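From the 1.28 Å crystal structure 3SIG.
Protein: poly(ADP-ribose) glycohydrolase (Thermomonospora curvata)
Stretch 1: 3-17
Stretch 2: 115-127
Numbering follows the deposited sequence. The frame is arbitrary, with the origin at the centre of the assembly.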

# COMPACT_ATOMS: atom_id res chain seq x y z
N SER A 3 15.58 -10.70 -12.99
CA SER A 3 14.37 -11.50 -12.91
C SER A 3 13.15 -10.65 -12.56
O SER A 3 12.07 -10.87 -13.08
CB SER A 3 14.51 -12.63 -11.90
OG SER A 3 15.18 -12.19 -10.74
N ARG A 4 13.32 -9.71 -11.62
CA ARG A 4 12.27 -8.76 -11.31
C ARG A 4 11.88 -7.91 -12.52
O ARG A 4 10.71 -7.67 -12.75
CB ARG A 4 12.65 -7.86 -10.13
CG ARG A 4 12.67 -8.59 -8.79
CD ARG A 4 12.94 -7.67 -7.61
NE ARG A 4 14.24 -7.01 -7.66
CZ ARG A 4 15.33 -7.45 -7.06
NH1 ARG A 4 15.31 -8.57 -6.35
NH2 ARG A 4 16.45 -6.75 -7.17
N ARG A 5 12.86 -7.47 -13.30
CA ARG A 5 12.57 -6.69 -14.49
C ARG A 5 11.74 -7.52 -15.48
O ARG A 5 10.78 -7.03 -16.09
CB ARG A 5 13.88 -6.19 -15.10
CG ARG A 5 13.73 -5.28 -16.29
CD ARG A 5 15.10 -4.90 -16.86
NE ARG A 5 14.99 -4.45 -18.25
CZ ARG A 5 16.01 -4.42 -19.11
NH1 ARG A 5 17.22 -4.83 -18.75
NH2 ARG A 5 15.81 -3.99 -20.36
N ALA A 6 12.11 -8.79 -15.67
CA ALA A 6 11.38 -9.68 -16.57
C ALA A 6 9.94 -9.89 -16.10
O ALA A 6 9.01 -9.86 -16.90
CB ALA A 6 12.09 -11.02 -16.71
N ILE A 7 9.76 -10.11 -14.81
CA ILE A 7 8.43 -10.28 -14.25
C ILE A 7 7.58 -9.02 -14.44
O ILE A 7 6.43 -9.09 -14.88
CB ILE A 7 8.51 -10.65 -12.77
CG1 ILE A 7 9.03 -12.09 -12.64
CG2 ILE A 7 7.15 -10.53 -12.13
CD1 ILE A 7 9.40 -12.45 -11.24
N ALA A 8 8.18 -7.86 -14.16
CA ALA A 8 7.47 -6.60 -14.40
C ALA A 8 7.01 -6.44 -15.83
O ALA A 8 5.86 -6.05 -16.07
CB ALA A 8 8.33 -5.45 -14.01
N ALA A 9 7.86 -6.74 -16.80
CA ALA A 9 7.47 -6.63 -18.18
C ALA A 9 6.35 -7.61 -18.52
O ALA A 9 5.46 -7.29 -19.30
CB ALA A 9 8.70 -6.85 -19.09
N GLU A 10 6.43 -8.81 -17.97
CA GLU A 10 5.38 -9.80 -18.21
C GLU A 10 4.04 -9.30 -17.65
O GLU A 10 3.00 -9.44 -18.29
CB GLU A 10 5.73 -11.13 -17.57
CG GLU A 10 4.71 -12.23 -17.90
CD GLU A 10 5.03 -13.55 -17.24
OE1 GLU A 10 4.97 -13.65 -16.01
OE2 GLU A 10 5.33 -14.51 -17.98
N THR A 11 4.09 -8.68 -16.48
CA THR A 11 2.86 -8.15 -15.89
C THR A 11 2.28 -7.04 -16.77
O THR A 11 1.08 -7.02 -17.02
CB THR A 11 3.14 -7.66 -14.49
OG1 THR A 11 3.39 -8.81 -13.68
CG2 THR A 11 1.93 -6.89 -13.90
N VAL A 12 3.11 -6.14 -17.27
CA VAL A 12 2.60 -5.15 -18.20
C VAL A 12 1.97 -5.79 -19.45
O VAL A 12 0.93 -5.32 -19.88
CB VAL A 12 3.69 -4.17 -18.59
CG1 VAL A 12 3.27 -3.34 -19.83
CG2 VAL A 12 4.01 -3.28 -17.40
N GLU A 13 2.57 -6.85 -19.99
CA GLU A 13 1.99 -7.58 -21.13
C GLU A 13 0.62 -8.16 -20.76
O GLU A 13 -0.35 -8.07 -21.52
CB GLU A 13 2.91 -8.72 -21.61
CG GLU A 13 2.27 -9.58 -22.73
CD GLU A 13 3.16 -10.73 -23.25
OE1 GLU A 13 4.35 -10.79 -22.90
OE2 GLU A 13 2.65 -11.57 -24.03
N ILE A 14 0.55 -8.75 -19.57
CA ILE A 14 -0.68 -9.35 -19.07
C ILE A 14 -1.77 -8.30 -18.97
O ILE A 14 -2.93 -8.54 -19.36
CB ILE A 14 -0.43 -10.06 -17.72
CG1 ILE A 14 0.31 -11.37 -17.96
CG2 ILE A 14 -1.74 -10.31 -16.98
CD1 ILE A 14 0.89 -11.94 -16.72
N LEU A 15 -1.41 -7.12 -18.46
CA LEU A 15 -2.40 -6.06 -18.29
C LEU A 15 -2.86 -5.55 -19.66
O LEU A 15 -4.02 -5.14 -19.78
CB LEU A 15 -1.89 -4.92 -17.40
CG LEU A 15 -1.50 -5.34 -15.99
CD1 LEU A 15 -0.82 -4.20 -15.25
CD2 LEU A 15 -2.70 -5.79 -15.18
N GLU A 16 -2.01 -5.59 -20.69
CA GLU A 16 -2.45 -5.21 -22.03
C GLU A 16 -3.33 -6.29 -22.67
O GLU A 16 -4.33 -5.99 -23.32
CB GLU A 16 -1.24 -5.02 -22.94
CG GLU A 16 -0.42 -3.80 -22.64
CD GLU A 16 -1.20 -2.51 -22.91
OE1 GLU A 16 -1.85 -2.44 -23.98
OE2 GLU A 16 -1.14 -1.63 -22.03
N ARG A 17 -2.94 -7.56 -22.56
CA ARG A 17 -3.62 -8.64 -23.26
C ARG A 17 -4.90 -9.04 -22.54
O ARG A 17 -5.79 -9.60 -23.16
CB ARG A 17 -2.71 -9.86 -23.41
CG ARG A 17 -1.51 -9.63 -24.31
CD ARG A 17 -1.90 -9.68 -25.77
NE ARG A 17 -0.76 -10.06 -26.59
CZ ARG A 17 -0.20 -11.28 -26.57
NH1 ARG A 17 -0.68 -12.24 -25.79
NH2 ARG A 17 0.85 -11.54 -27.34
N LEU A 115 4.03 -4.98 -5.26
CA LEU A 115 2.60 -4.87 -5.55
C LEU A 115 2.38 -4.69 -7.05
O LEU A 115 1.50 -5.33 -7.66
CB LEU A 115 1.98 -3.67 -4.82
CG LEU A 115 2.11 -3.70 -3.29
CD1 LEU A 115 1.49 -2.48 -2.68
CD2 LEU A 115 1.56 -4.99 -2.66
N ALA A 116 3.19 -3.84 -7.68
CA ALA A 116 3.04 -3.57 -9.10
C ALA A 116 3.39 -4.78 -9.99
O ALA A 116 2.81 -4.97 -11.04
CB ALA A 116 3.89 -2.34 -9.49
N ARG A 117 4.31 -5.62 -9.54
CA ARG A 117 4.65 -6.79 -10.30
C ARG A 117 3.57 -7.84 -10.20
O ARG A 117 3.50 -8.76 -11.02
CB ARG A 117 5.94 -7.43 -9.77
CG ARG A 117 7.23 -6.72 -10.17
CD ARG A 117 8.52 -7.57 -10.00
NE ARG A 117 8.59 -8.15 -8.68
CZ ARG A 117 9.02 -7.53 -7.59
NH1 ARG A 117 9.49 -6.29 -7.65
NH2 ARG A 117 8.95 -8.15 -6.43
N SER A 118 2.74 -7.78 -9.16
CA SER A 118 1.88 -8.91 -8.77
C SER A 118 0.40 -8.68 -8.98
O SER A 118 -0.38 -9.54 -8.58
CB SER A 118 2.10 -9.22 -7.29
OG SER A 118 3.47 -9.43 -7.00
N SER A 119 0.01 -7.54 -9.54
CA SER A 119 -1.40 -7.16 -9.52
C SER A 119 -1.71 -6.21 -10.66
O SER A 119 -0.82 -5.89 -11.46
CB SER A 119 -1.74 -6.46 -8.18
OG SER A 119 -1.20 -5.15 -8.14
N GLY A 120 -2.94 -5.72 -10.69
CA GLY A 120 -3.29 -4.64 -11.60
C GLY A 120 -3.04 -3.23 -11.09
O GLY A 120 -3.48 -2.27 -11.73
N LEU A 121 -2.28 -3.10 -10.02
CA LEU A 121 -2.13 -1.80 -9.40
C LEU A 121 -1.57 -0.75 -10.36
O LEU A 121 -2.01 0.38 -10.35
CB LEU A 121 -1.24 -1.90 -8.17
CG LEU A 121 -0.99 -0.59 -7.43
CD1 LEU A 121 -2.28 0.07 -6.93
CD2 LEU A 121 -0.02 -0.87 -6.28
N TYR A 122 -0.57 -1.09 -11.16
CA TYR A 122 0.01 -0.11 -12.09
C TYR A 122 -1.01 0.44 -13.06
O TYR A 122 -0.93 1.60 -13.42
CB TYR A 122 1.15 -0.77 -12.87
CG TYR A 122 1.81 -0.03 -14.02
CD1 TYR A 122 2.51 1.14 -13.82
CD2 TYR A 122 1.79 -0.57 -15.30
CE1 TYR A 122 3.18 1.73 -14.89
CE2 TYR A 122 2.44 0.02 -16.33
CZ TYR A 122 3.11 1.15 -16.11
OH TYR A 122 3.77 1.73 -17.19
N ALA A 123 -1.94 -0.40 -13.53
CA ALA A 123 -2.94 0.08 -14.46
C ALA A 123 -3.79 1.17 -13.79
O ALA A 123 -4.21 2.10 -14.45
CB ALA A 123 -3.83 -1.05 -14.93
N SER A 124 -4.06 1.02 -12.49
CA SER A 124 -4.78 2.04 -11.74
C SER A 124 -3.96 3.31 -11.54
O SER A 124 -4.40 4.41 -11.86
CB SER A 124 -5.22 1.43 -10.40
OG SER A 124 -5.74 2.43 -9.53
N LEU A 125 -2.76 3.15 -10.98
CA LEU A 125 -1.94 4.32 -10.64
C LEU A 125 -1.51 5.11 -11.86
O LEU A 125 -1.46 6.35 -11.82
CB LEU A 125 -0.73 3.91 -9.82
CG LEU A 125 -1.02 3.14 -8.56
CD1 LEU A 125 0.29 2.84 -7.79
CD2 LEU A 125 -2.01 3.92 -7.69
N ARG A 126 -1.23 4.43 -12.96
CA ARG A 126 -0.74 5.12 -14.15
C ARG A 126 -1.83 6.01 -14.73
O ARG A 126 -1.51 6.94 -15.48
CB ARG A 126 -0.22 4.15 -15.20
CG ARG A 126 -1.35 3.55 -16.03
CD ARG A 126 -1.38 2.09 -16.17
NE ARG A 126 -0.52 1.58 -17.21
CZ ARG A 126 -0.87 0.66 -18.12
NH1 ARG A 126 -2.09 0.14 -18.18
NH2 ARG A 126 0.03 0.27 -18.99
N ALA A 127 -3.09 5.76 -14.36
CA ALA A 127 -4.22 6.55 -14.81
C ALA A 127 -4.48 7.81 -13.98
O ALA A 127 -5.46 8.54 -14.22
CB ALA A 127 -5.46 5.68 -14.83
O HOH W 1 0.04 -2.55 -19.73

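How does Arg117, which covers more surface than any other residue here, lie against the helix of residues 3-17? Its CA-to-CB bond points sideways, and the chain then runs along the helix past Ala8, Ile7 and Arg4. The methylene carbons do much of the work: Arg117 CD sits 3.5 Å from Arg4 O and 3.9 Å from Ile7 CG2, while Arg117 CG is 4.2 Å from Ala8 CB. The small side chain of Ala8 accompanies the closest backbone register of the contact, with Ala8 CA and Arg117 CA 5.0 Å apart. Farther out, Arg4 CD lies over one face of the Arg117 guanidinium, 3.7 Å from Arg117 NH1, so the two like-charged residues meet through a methylene and a flat face. Ile7 CG2 lies at the edge of the same group, near its plane.

What ties the Thr11 side chain to the backbone of the other stretch? Thr11 points toward the other stretch, and its hydroxyl donates a short hydrogen bond from Thr11 OG1 to Arg117 O, 2.7 Å long. This is the only direct hydrogen bond across the contact. The methyl group of Thr11 packs nearby, with Thr11 CG2 3.6 Å from Ala116 O and 3.8 Å from Ser119 O. The turn beyond is braced from within: Ser119 OG donates to Leu115 O at 2.7 Å and accepts from Leu121 N at 3.0 Å.

How does Leu15 fill the space beside the start of the next helix? It points toward the other stretch, and its two methyls meet different parts of it. Leu15 CD2 lies 3.8 Å from the CA of Gly120, the N-cap residue, while Leu15 CD1 reaches Ala123 CB at 4.4 Å and the edge of the Tyr122 ring, at Tyr122 CD2, at 4.5 Å. One turn earlier, Val12 adds a closer apolar contact to that ring, Val12 CG2 to Tyr122 CE2 at 3.8 Å, with the methyl set obliquely to it.

What links Glu16 to Arg126? Glu16 starts out sideways, but the end of its side chain comes nearer to Arg126, forming a long salt bridge of 3.8 Å between Glu16 OE2 and Arg126 NH2. A water closes the gap: it donates to Glu16 OE2 at 2.7 Å and to Val12 O at 2.9 Å, and accepts from Arg126 NH2 at 2.9 Å. The charges therefore attract directly, while hydrogen bonding between them passes through the water.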